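Local coordinates for insecticidal crystal protein Cry7Cal (Bacillus thuringiensis, PDB 5ZI1) that is an insecticidal crystal toxin active against a locust and probably binds gut receptors and forms membrane pores, at residues A[67-72]-A[135-140]; A[480-484]-A[503-507]; A[529-535]-A[585-591]. All blocks are in the same frame, centred on the assembly; numbering follows the deposited sequence.

How the contacts relate
Contact 1 joins two interhelical loops in the N-terminal helical domain, whereas contacts 2 and 3 both lie in the C-terminal beta-sandwich domain. Its centre is about 45 Å from that of contact 2 and about 40 Å from that of contact 3, and the nearest atoms are about 32 and 26 Å apart, so it is structurally separate from both. Contacts 2 and 3 are neighbours: their centres are about 14 Å apart and their nearest atoms about 7 Å, without touching. Strand 496-500 connects them through the sheet, since it pairs with strand 484-487 beside contact 2 and with strand 589-599, which begins in contact 3. None of the three involves a bound ligand; all are structural packing within a domain.

Contact 1 of 3, residues A[67-72]-A[135-140]; sequences INQEIT and GFEGPL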
ATOM      1  N   ILE A  67      -1.601 -19.429  -0.692  1.00 57.16           N
ATOM      2  CA  ILE A  67      -0.442 -20.027  -1.355  1.00 55.70           C
ATOM      3  C   ILE A  67      -0.495 -21.543  -1.364  1.00 57.99           C
ATOM      4  O   ILE A  67       0.477 -22.180  -1.786  1.00 64.70           O
ATOM      5  CB  ILE A  67       0.874 -19.570  -0.726  1.00 57.00           C
ATOM      6  CG1 ILE A  67       1.026 -20.144   0.683  1.00 56.52           C
ATOM      7  CG2 ILE A  67       0.909 -18.115  -0.694  1.00 58.56           C
ATOM      8  CD1 ILE A  67       2.381 -19.831   1.291  1.00 57.87           C
ATOM      9  N   ASN A  68      -1.572 -22.139  -0.860  1.00 55.74           N
ATOM     10  CA  ASN A  68      -1.784 -23.571  -0.991  1.00 59.40           C
ATOM     11  C   ASN A  68      -0.631 -24.356  -0.357  1.00 59.34           C
ATOM     12  O   ASN A  68       0.049 -25.153  -1.003  1.00 62.08           O
ATOM     13  CB  ASN A  68      -1.977 -23.931  -2.467  1.00 66.02           C
ATOM     14  CG  ASN A  68      -2.507 -25.320  -2.660  1.00 67.43           C
ATOM     15  OD1 ASN A  68      -3.217 -25.850  -1.802  1.00 76.16           O
ATOM     16  ND2 ASN A  68      -2.166 -25.928  -3.789  1.00 69.07           N
ATOM     17  N   GLN A  69      -0.398 -24.087   0.925  1.00 58.48           N
ATOM     18  CA  GLN A  69       0.546 -24.867   1.716  1.00 59.72           C
ATOM     19  C   GLN A  69       0.116 -24.789   3.168  1.00 59.37           C
ATOM     20  O   GLN A  69       0.007 -23.694   3.729  1.00 60.88           O
ATOM     21  CB  GLN A  69       1.985 -24.365   1.558  1.00 58.74           C
ATOM     22  CG  GLN A  69       3.015 -25.366   2.073  1.00 62.75           C
ATOM     23  CD  GLN A  69       4.082 -24.739   2.960  1.00 67.37           C
ATOM     24  OE1 GLN A  69       4.810 -23.830   2.545  1.00 70.14           O
ATOM     25  NE2 GLN A  69       4.187 -25.231   4.187  1.00 66.96           N
ATOM     26  N   GLU A  70      -0.127 -25.939   3.775  1.00 59.87           N
ATOM     27  CA  GLU A  70      -0.538 -25.948   5.168  1.00 64.33           C
ATOM     28  C   GLU A  70       0.698 -25.884   6.062  1.00 59.07           C
ATOM     29  O   GLU A  70       1.820 -26.105   5.621  1.00 57.57           O
ATOM     30  CB  GLU A  70      -1.381 -27.193   5.479  1.00 63.69           C
ATOM     31  CG  GLU A  70      -2.508 -26.972   6.509  1.00 68.60           C
ATOM     32  CD  GLU A  70      -3.745 -26.279   5.918  1.00 77.15           C
ATOM     33  OE1 GLU A  70      -4.450 -25.549   6.668  1.00 73.57           O
ATOM     34  OE2 GLU A  70      -4.010 -26.460   4.704  1.00 75.83           O
ATOM     35  N   ILE A  71       0.473 -25.546   7.325  1.00 59.52           N
ATOM     36  CA  ILE A  71       1.498 -25.561   8.355  1.00 56.86           C
ATOM     37  C   ILE A  71       1.249 -26.767   9.254  1.00 57.67           C
ATOM     38  O   ILE A  71       0.100 -27.071   9.595  1.00 62.78           O
ATOM     39  CB  ILE A  71       1.484 -24.247   9.167  1.00 57.96           C
ATOM     40  CG1 ILE A  71       1.491 -23.037   8.230  1.00 58.85           C
ATOM     41  CG2 ILE A  71       2.683 -24.173  10.102  1.00 52.11           C
ATOM     42  CD1 ILE A  71       1.226 -21.717   8.922  1.00 53.59           C
ATOM     43  N   THR A  72       2.325 -27.463   9.623  1.00 61.18           N
ATOM     44  CA  THR A  72       2.209 -28.600  10.528  1.00 62.28           C
ATOM     45  C   THR A  72       1.847 -28.127  11.930  1.00 64.35           C
ATOM     46  O   THR A  72       2.306 -27.073  12.387  1.00 61.79           O
ATOM     47  CB  THR A  72       3.515 -29.403  10.566  1.00 60.25           C
ATOM     48  OG1 THR A  72       4.615 -28.554  10.943  1.00 57.16           O
ATOM     49  CG2 THR A  72       3.780 -30.026   9.212  1.00 55.65           C
ATOM     50  N   GLY A 135      10.767 -24.348   5.788  1.00 51.45           N
ATOM     51  CA  GLY A 135       9.703 -25.056   5.121  1.00 53.00           C
ATOM     52  C   GLY A 135       8.337 -24.392   5.203  1.00 59.33           C
ATOM     53  O   GLY A 135       7.424 -24.791   4.457  1.00 54.80           O
ATOM     54  N   PHE A 136       8.171 -23.390   6.075  1.00 56.00           N
ATOM     55  CA  PHE A 136       6.877 -22.759   6.304  1.00 56.82           C
ATOM     56  C   PHE A 136       6.941 -21.237   6.271  1.00 58.83           C
ATOM     57  O   PHE A 136       5.969 -20.585   6.681  1.00 58.06           O
ATOM     58  CB  PHE A 136       6.302 -23.228   7.642  1.00 53.06           C
ATOM     59  CG  PHE A 136       6.152 -24.716   7.730  1.00 60.38           C
ATOM     60  CD1 PHE A 136       4.982 -25.334   7.297  1.00 56.57           C
ATOM     61  CD2 PHE A 136       7.200 -25.508   8.204  1.00 62.58           C
ATOM     62  CE1 PHE A 136       4.845 -26.696   7.358  1.00 57.28           C
ATOM     63  CE2 PHE A 136       7.072 -26.884   8.270  1.00 56.83           C
ATOM     64  CZ  PHE A 136       5.894 -27.481   7.848  1.00 61.93           C
ATOM     65  N   GLU A 137       8.049 -20.658   5.792  1.00 53.72           N
ATOM     66  CA  GLU A 137       8.209 -19.208   5.807  1.00 52.44           C
ATOM     67  C   GLU A 137       7.090 -18.517   5.043  1.00 48.29           C
ATOM     68  O   GLU A 137       6.633 -17.440   5.440  1.00 49.03           O
ATOM     69  CB  GLU A 137       9.570 -18.821   5.227  1.00 48.24           C
ATOM     70  CG  GLU A 137      10.740 -19.483   5.912  1.00 54.09           C
ATOM     71  CD  GLU A 137      11.157 -20.778   5.243  1.00 57.03           C
ATOM     72  OE1 GLU A 137      10.276 -21.582   4.833  1.00 55.39           O
ATOM     73  OE2 GLU A 137      12.383 -20.977   5.112  1.00 59.85           O
ATOM     74  N   GLY A 138       6.648 -19.110   3.942  1.00 53.22           N
ATOM     75  CA  GLY A 138       5.517 -18.611   3.188  1.00 52.18           C
ATOM     76  C   GLY A 138       4.240 -18.479   4.002  1.00 51.53           C
ATOM     77  O   GLY A 138       3.757 -17.372   4.252  1.00 49.97           O
ATOM     78  N   PRO A 139       3.649 -19.600   4.424  1.00 59.07           N
ATOM     79  CA  PRO A 139       2.348 -19.499   5.112  1.00 55.92           C
ATOM     80  C   PRO A 139       2.412 -18.710   6.412  1.00 50.11           C
ATOM     81  O   PRO A 139       1.370 -18.247   6.887  1.00 50.61           O
ATOM     82  CB  PRO A 139       1.955 -20.967   5.344  1.00 52.92           C
ATOM     83  CG  PRO A 139       3.233 -21.715   5.270  1.00 54.07           C
ATOM     84  CD  PRO A 139       4.070 -21.002   4.256  1.00 53.60           C
ATOM     85  N   LEU A 140       3.599 -18.521   6.979  1.00 48.99           N
ATOM     86  CA  LEU A 140       3.811 -17.762   8.206  1.00 49.17           C
ATOM     87  C   LEU A 140       4.111 -16.290   7.963  1.00 48.07           C
ATOM     88  O   LEU A 140       4.407 -15.573   8.923  1.00 49.28           O
ATOM     89  CB  LEU A 140       4.987 -18.348   9.004  1.00 52.73           C
ATOM     90  CG  LEU A 140       4.792 -19.678   9.711  1.00 52.93           C
ATOM     91  CD1 LEU A 140       6.109 -20.146  10.363  1.00 48.12           C
ATOM     92  CD2 LEU A 140       3.685 -19.543  10.730  1.00 46.19           C
TER
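The backbones approach at Gln69 and Pro139 and at Ile71 and Phe136 where two interhelical loops of the delta endotoxin N-terminal helical bundle meet, with CA atoms 6.6 Å apart for Gln69 and Pro139 and 6.4 Å for Ile71 and Phe136. Neither segment is a strand, and no backbone-to-backbone hydrogen bond links them. Residues 67-72 join helix 54-67 to helix 73-101, and the loop segment 135-140 leads into helix 141-165.

Apolar packing gathers on the Pro139 ring. Its CB meets Ile71 CG1 at 3.6 Å, while Pro139 CD lies 3.6 Å from Ile67 CD1. Further along, Ile71 CD1 touches Leu140 CD2 at 3.7 Å, and both side chains also rest on Met60 of helix 54-67, tying the loops to the bundle.

The polar part is carried by Gln69. With CG anti to its own backbone N (chi1 -165°) and the chain bent at chi2, the amide comes between the loops. NE2 of Gln69 donates to Glu70 O at 2.9 Å and, weakly, to Gly135 O at 3.3 Å, where the N-H...O angle is only 127°. The side chain crosses that of Phe136 at about a right angle, its amide plane turned 53° from the ring. Thr72 packs against the far end of this ring through OG1 and CG2. At the ring edge, Glu70 O lies close to the ring plane, 3.5 Å from Phe136 CE1.

Contact 2 of 3, residues A[480-484]-A[503-507]; sequences NTAGV and NLPSN
This is a surface contact between two loops of the C-terminal beta-sandwich, where Pro505 packs against Asn480 and Ala482 by van der Waals contact and no hydrogen bond runs from one segment to the other. The topology explains why they meet. Residues 480-484 run from strand 478-479 in the five-stranded antiparallel sheet to strand 484-487 in the mixed sheet, and residues 503-507 lie in the return connection, from strand 496-500 to strand 508-513. Since 478-479 pairs with 508-513 and 484-487 pairs with 496-500, the two crossings are adjacent at the same place. The interface is modest, 297 Å² summed over both sides.

The backbones come closest at Gly483 and Asn503, whose CA atoms are 4.2 Å apart. Gly483, at a positive phi of 74°, has no side chain, and its CA lies 3.9 Å from Leu504 N. Its N is 3.3 Å from Asn503 O, but the angle is too poor for a bond.

The Pro505 ring and the Asn480 side chain approach from opposite directions, bringing Asn480 CG to 3.6 Å from Pro505 CD. Both ends of the amide have a partner: OD1 of Asn480 accepts a bent bond from Thr481 N at 2.8 Å, with an N-H...O angle of 133°, and ND2 donates to Gln508 O. On the Ala482 side, Pro505 CD closes to 3.1 Å from Ala482 O, and Pro505 CG lies 3.8 Å from Ala482 CB.

Leu504 starts from a bond pointing away from the partner loop, yet an unusual chi1 of -95° brings one branch back, and Leu504 CD2 meets Val484 CG2 at 3.8 Å.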
ATOM      1  N   ASN A 480      10.585  14.212 -16.748  1.00 58.49           N
ATOM      2  CA  ASN A 480      11.287  14.496 -17.990  1.00 58.78           C
ATOM      3  C   ASN A 480      10.942  13.451 -19.045  1.00 63.41           C
ATOM      4  O   ASN A 480      10.566  12.317 -18.731  1.00 62.94           O
ATOM      5  CB  ASN A 480      12.796  14.527 -17.752  1.00 63.32           C
ATOM      6  CG  ASN A 480      13.506  15.471 -18.692  1.00 66.67           C
ATOM      7  OD1 ASN A 480      13.012  15.755 -19.779  1.00 69.15           O
ATOM      8  ND2 ASN A 480      14.668  15.972 -18.274  1.00 65.87           N
ATOM      9  N   THR A 481      11.084  13.842 -20.314  1.00 64.86           N
ATOM     10  CA  THR A 481      10.687  12.968 -21.415  1.00 64.37           C
ATOM     11  C   THR A 481      11.609  11.773 -21.592  1.00 64.94           C
ATOM     12  O   THR A 481      11.205  10.784 -22.214  1.00 69.51           O
ATOM     13  CB  THR A 481      10.628  13.756 -22.722  1.00 68.68           C
ATOM     14  OG1 THR A 481      11.911  14.336 -22.995  1.00 68.08           O
ATOM     15  CG2 THR A 481       9.582  14.851 -22.623  1.00 65.38           C
ATOM     16  N   ALA A 482      12.830  11.832 -21.071  1.00 62.35           N
ATOM     17  CA  ALA A 482      13.749  10.718 -21.194  1.00 58.85           C
ATOM     18  C   ALA A 482      14.587  10.642 -19.932  1.00 64.12           C
ATOM     19  O   ALA A 482      14.684  11.605 -19.165  1.00 62.84           O
ATOM     20  CB  ALA A 482      14.644  10.848 -22.433  1.00 59.49           C
ATOM     21  N   GLY A 483      15.175   9.469 -19.713  1.00 59.12           N
ATOM     22  CA  GLY A 483      16.023   9.254 -18.562  1.00 61.95           C
ATOM     23  C   GLY A 483      15.312   9.119 -17.236  1.00 59.03           C
ATOM     24  O   GLY A 483      15.985   8.927 -16.218  1.00 57.89           O
ATOM     25  N   VAL A 484      13.984   9.213 -17.208  1.00 58.41           N
ATOM     26  CA  VAL A 484      13.196   9.082 -15.988  1.00 55.00           C
ATOM     27  C   VAL A 484      12.116   8.042 -16.219  1.00 60.04           C
ATOM     28  O   VAL A 484      11.248   8.227 -17.080  1.00 60.70           O
ATOM     29  CB  VAL A 484      12.548  10.406 -15.571  1.00 54.84           C
ATOM     30  CG1 VAL A 484      11.843  10.220 -14.246  1.00 52.90           C
ATOM     31  CG2 VAL A 484      13.592  11.519 -15.505  1.00 58.31           C
ATOM     32  N   ASN A 503      20.859   9.512 -19.883  1.00 68.88           N
ATOM     33  CA  ASN A 503      19.654   9.599 -20.697  1.00 66.75           C
ATOM     34  C   ASN A 503      18.774  10.789 -20.343  1.00 66.27           C
ATOM     35  O   ASN A 503      17.763  11.015 -21.020  1.00 68.07           O
ATOM     36  CB  ASN A 503      18.837   8.311 -20.578  1.00 66.76           C
ATOM     37  CG  ASN A 503      19.463   7.160 -21.322  1.00 69.62           C
ATOM     38  OD1 ASN A 503      20.156   7.357 -22.321  1.00 78.39           O
ATOM     39  ND2 ASN A 503      19.229   5.946 -20.838  1.00 63.02           N
ATOM     40  N   LEU A 504      19.125  11.550 -19.311  1.00 66.62           N
ATOM     41  CA  LEU A 504      18.425  12.791 -19.012  1.00 65.86           C
ATOM     42  C   LEU A 504      18.617  13.789 -20.148  1.00 67.91           C
ATOM     43  O   LEU A 504      19.763  14.104 -20.496  1.00 69.55           O
ATOM     44  CB  LEU A 504      18.933  13.400 -17.713  1.00 64.13           C
ATOM     45  CG  LEU A 504      18.168  13.093 -16.430  1.00 63.09           C
ATOM     46  CD1 LEU A 504      18.718  13.943 -15.292  1.00 61.46           C
ATOM     47  CD2 LEU A 504      16.685  13.331 -16.609  1.00 61.63           C
ATOM     48  N   PRO A 505      17.547  14.298 -20.754  1.00 64.44           N
ATOM     49  CA  PRO A 505      17.718  15.416 -21.692  1.00 64.04           C
ATOM     50  C   PRO A 505      18.321  16.633 -21.026  1.00 66.25           C
ATOM     51  O   PRO A 505      19.192  17.293 -21.600  1.00 72.19           O
ATOM     52  CB  PRO A 505      16.284  15.695 -22.178  1.00 67.61           C
ATOM     53  CG  PRO A 505      15.508  14.462 -21.868  1.00 68.89           C
ATOM     54  CD  PRO A 505      16.143  13.877 -20.637  1.00 69.86           C
ATOM     55  N   SER A 506      17.871  16.950 -19.818  1.00 65.63           N
ATOM     56  CA  SER A 506      18.346  18.112 -19.091  1.00 63.18           C
ATOM     57  C   SER A 506      18.407  17.741 -17.612  1.00 63.86           C
ATOM     58  O   SER A 506      18.224  16.580 -17.229  1.00 64.83           O
ATOM     59  CB  SER A 506      17.450  19.332 -19.361  1.00 61.99           C
ATOM     60  OG  SER A 506      16.253  19.274 -18.606  1.00 57.81           O
ATOM     61  N   ASN A 507      18.668  18.740 -16.770  1.00 60.30           N
ATOM     62  CA  ASN A 507      18.810  18.489 -15.347  1.00 57.81           C
ATOM     63  C   ASN A 507      17.484  18.156 -14.675  1.00 56.11           C
ATOM     64  O   ASN A 507      17.483  17.526 -13.612  1.00 52.33           O
ATOM     65  CB  ASN A 507      19.437  19.708 -14.664  1.00 54.02           C
ATOM     66  CG  ASN A 507      20.899  19.904 -15.024  1.00 58.70           C
ATOM     67  OD1 ASN A 507      21.557  19.016 -15.587  1.00 57.10           O
ATOM     68  ND2 ASN A 507      21.420  21.077 -14.689  1.00 59.05           N
TER

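Contact 3 of 3, residues A[529-535]-A[585-591]; sequences AATGDGV and TSNCTIY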
ATOM      1  N   ALA A 529      18.574   6.306  -3.650  1.00 44.46           N
ATOM      2  CA  ALA A 529      19.563   5.267  -3.848  1.00 46.91           C
ATOM      3  C   ALA A 529      20.294   5.579  -5.141  1.00 51.82           C
ATOM      4  O   ALA A 529      19.702   6.136  -6.071  1.00 48.08           O
ATOM      5  CB  ALA A 529      18.930   3.874  -3.911  1.00 49.09           C
ATOM      6  N   ALA A 530      21.589   5.246  -5.189  1.00 46.05           N
ATOM      7  CA  ALA A 530      22.382   5.607  -6.353  1.00 47.68           C
ATOM      8  C   ALA A 530      23.560   4.655  -6.471  1.00 53.06           C
ATOM      9  O   ALA A 530      24.073   4.161  -5.466  1.00 52.31           O
ATOM     10  CB  ALA A 530      22.874   7.063  -6.276  1.00 45.81           C
ATOM     11  N   THR A 531      23.965   4.406  -7.720  1.00 53.49           N
ATOM     12  CA  THR A 531      25.112   3.582  -8.076  1.00 52.90           C
ATOM     13  C   THR A 531      26.375   4.401  -8.297  1.00 58.33           C
ATOM     14  O   THR A 531      27.430   3.825  -8.593  1.00 54.67           O
ATOM     15  CB  THR A 531      24.818   2.785  -9.345  1.00 53.94           C
ATOM     16  OG1 THR A 531      24.412   3.687 -10.378  1.00 52.45           O
ATOM     17  CG2 THR A 531      23.707   1.763  -9.107  1.00 55.67           C
ATOM     18  N   GLY A 532      26.285   5.725  -8.182  1.00 59.47           N
ATOM     19  CA  GLY A 532      27.436   6.589  -8.348  1.00 53.55           C
ATOM     20  C   GLY A 532      27.170   7.919  -7.682  1.00 55.26           C
ATOM     21  O   GLY A 532      26.105   8.150  -7.103  1.00 57.83           O
ATOM     22  N   ASP A 533      28.150   8.802  -7.799  1.00 51.89           N
ATOM     23  CA  ASP A 533      28.138  10.099  -7.142  1.00 53.17           C
ATOM     24  C   ASP A 533      27.483  11.142  -8.040  1.00 49.30           C
ATOM     25  O   ASP A 533      27.504  11.034  -9.269  1.00 50.48           O
ATOM     26  CB  ASP A 533      29.575  10.545  -6.801  1.00 54.95           C
ATOM     27  CG  ASP A 533      30.428   9.420  -6.188  1.00 65.19           C
ATOM     28  OD1 ASP A 533      29.873   8.515  -5.513  1.00 66.63           O
ATOM     29  OD2 ASP A 533      31.668   9.446  -6.365  1.00 75.65           O
ATOM     30  N   GLY A 534      26.935  12.177  -7.420  1.00 47.18           N
ATOM     31  CA  GLY A 534      26.452  13.301  -8.199  1.00 45.12           C
ATOM     32  C   GLY A 534      25.919  14.413  -7.331  1.00 49.69           C
ATOM     33  O   GLY A 534      26.154  14.445  -6.119  1.00 48.71           O
ATOM     34  N   VAL A 535      25.166  15.318  -7.967  1.00 48.92           N
ATOM     35  CA  VAL A 535      24.687  16.542  -7.339  1.00 47.70           C
ATOM     36  C   VAL A 535      23.199  16.694  -7.627  1.00 49.73           C
ATOM     37  O   VAL A 535      22.766  16.560  -8.776  1.00 49.54           O
ATOM     38  CB  VAL A 535      25.477  17.773  -7.833  1.00 52.71           C
ATOM     39  CG1 VAL A 535      24.864  19.047  -7.310  1.00 47.19           C
ATOM     40  CG2 VAL A 535      26.927  17.675  -7.389  1.00 45.24           C
ATOM     41  N   THR A 585      27.481  14.912 -12.240  1.00 59.27           N
ATOM     42  CA  THR A 585      26.962  13.629 -11.797  1.00 56.03           C
ATOM     43  C   THR A 585      27.613  12.529 -12.621  1.00 52.96           C
ATOM     44  O   THR A 585      27.771  12.664 -13.839  1.00 57.02           O
ATOM     45  CB  THR A 585      25.428  13.590 -11.928  1.00 57.88           C
ATOM     46  OG1 THR A 585      24.853  14.557 -11.040  1.00 55.51           O
ATOM     47  CG2 THR A 585      24.863  12.205 -11.587  1.00 53.87           C
ATOM     48  N   SER A 586      28.004  11.448 -11.955  1.00 50.37           N
ATOM     49  CA  SER A 586      28.638  10.337 -12.645  1.00 58.46           C
ATOM     50  C   SER A 586      27.650   9.666 -13.605  1.00 60.04           C
ATOM     51  O   SER A 586      26.477  10.032 -13.700  1.00 58.68           O
ATOM     52  CB  SER A 586      29.175   9.324 -11.640  1.00 58.24           C
ATOM     53  OG  SER A 586      28.109   8.760 -10.883  1.00 60.88           O
ATOM     54  N   ASN A 587      28.145   8.666 -14.334  1.00 59.08           N
ATOM     55  CA  ASN A 587      27.323   7.906 -15.272  1.00 62.62           C
ATOM     56  C   ASN A 587      26.682   6.758 -14.496  1.00 60.41           C
ATOM     57  O   ASN A 587      27.128   5.614 -14.531  1.00 64.05           O
ATOM     58  CB  ASN A 587      28.168   7.414 -16.438  1.00 64.68           C
ATOM     59  CG  ASN A 587      27.351   6.709 -17.490  1.00 67.36           C
ATOM     60  OD1 ASN A 587      26.132   6.591 -17.370  1.00 72.98           O
ATOM     61  ND2 ASN A 587      28.018   6.231 -18.533  1.00 69.89           N
ATOM     62  N   CYS A 588      25.616   7.083 -13.771  1.00 55.31           N
ATOM     63  CA  CYS A 588      25.050   6.170 -12.795  1.00 57.59           C
ATOM     64  C   CYS A 588      23.529   6.153 -12.919  1.00 58.41           C
ATOM     65  O   CYS A 588      22.941   6.797 -13.793  1.00 54.08           O
ATOM     66  CB  CYS A 588      25.459   6.571 -11.377  1.00 50.49           C
ATOM     67  SG  CYS A 588      24.803   8.176 -10.889  1.00 57.57           S
ATOM     68  N   THR A 589      22.904   5.401 -12.016  1.00 54.32           N
ATOM     69  CA  THR A 589      21.460   5.322 -11.867  1.00 55.35           C
ATOM     70  C   THR A 589      21.108   5.838 -10.480  1.00 52.90           C
ATOM     71  O   THR A 589      21.810   5.543  -9.504  1.00 55.29           O
ATOM     72  CB  THR A 589      20.962   3.865 -12.082  1.00 56.79           C
ATOM     73  OG1 THR A 589      21.092   3.528 -13.464  1.00 59.54           O
ATOM     74  CG2 THR A 589      19.497   3.685 -11.695  1.00 48.66           C
ATOM     75  N   ILE A 590      20.047   6.644 -10.412  1.00 49.76           N
ATOM     76  CA  ILE A 590      19.550   7.238  -9.176  1.00 49.62           C
ATOM     77  C   ILE A 590      18.092   6.838  -9.015  1.00 56.82           C
ATOM     78  O   ILE A 590      17.310   6.893  -9.973  1.00 57.59           O
ATOM     79  CB  ILE A 590      19.681   8.778  -9.176  1.00 52.86           C
ATOM     80  CG1 ILE A 590      21.140   9.210  -9.313  1.00 49.48           C
ATOM     81  CG2 ILE A 590      19.078   9.380  -7.926  1.00 49.90           C
ATOM     82  CD1 ILE A 590      21.435   9.795 -10.651  1.00 51.61           C
ATOM     83  N   TYR A 591      17.725   6.436  -7.805  1.00 54.61           N
ATOM     84  CA  TYR A 591      16.349   6.113  -7.475  1.00 50.38           C
ATOM     85  C   TYR A 591      15.859   7.111  -6.444  1.00 49.64           C
ATOM     86  O   TYR A 591      16.555   7.378  -5.461  1.00 51.95           O
ATOM     87  CB  TYR A 591      16.228   4.688  -6.936  1.00 51.82           C
ATOM     88  CG  TYR A 591      16.782   3.645  -7.861  1.00 53.95           C
ATOM     89  CD1 TYR A 591      18.119   3.253  -7.773  1.00 48.95           C
ATOM     90  CD2 TYR A 591      15.973   3.043  -8.829  1.00 53.56           C
ATOM     91  CE1 TYR A 591      18.637   2.302  -8.619  1.00 46.53           C
ATOM     92  CE2 TYR A 591      16.480   2.074  -9.678  1.00 50.65           C
ATOM     93  CZ  TYR A 591      17.808   1.705  -9.567  1.00 56.71           C
ATOM     94  OH  TYR A 591      18.319   0.749 -10.420  1.00 57.20           O
TER
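Ala529 and Tyr591 form an antiparallel hydrogen-bonded pair: Ala529 N donates to Tyr591 O at 2.9 Å, and Tyr591 N to Ala529 O at 2.6 Å. Ala530 and Ile590 follow as a non-hydrogen-bonded pair. Thr531 N then donates to Thr589 O at 3.0 Å. In the return direction a side chain stands in for the carbonyl: with OG1 of Thr531 between its backbone N and carbonyl carbon (chi1 54°), that oxygen receives Thr589 N at 2.8 Å in a nearly straight bond (173°).

From Thr531 to Asp533 and from Thr585 to Cys588 the chains are loop, and there Asp533 O takes two donors: Ser586 N at 2.8 Å, and Ser586 OG at 2.9 Å, in the carbonyl plane on a lone pair. Gly534 CA comes within 3.6 Å of Thr585 CA, the closest CA pair of the contact. Thr585 OG1 accepts Val535 N at 3.2 Å while also bonding to Ile581 O, which helps fix the hydroxyl.

Farther out, Phe547 packs on the face bearing Ala530 and Ile590; the backbone of Ile590 bonds to Ile499 and that of Ala530 to Thr550. Strand 521-530 belongs to the mixed sheet and 534-538 to the five-stranded one, so residues 531-533 pass between sheets, an arrangement fitting the two-sheet sandwich of galactose-binding-like domains.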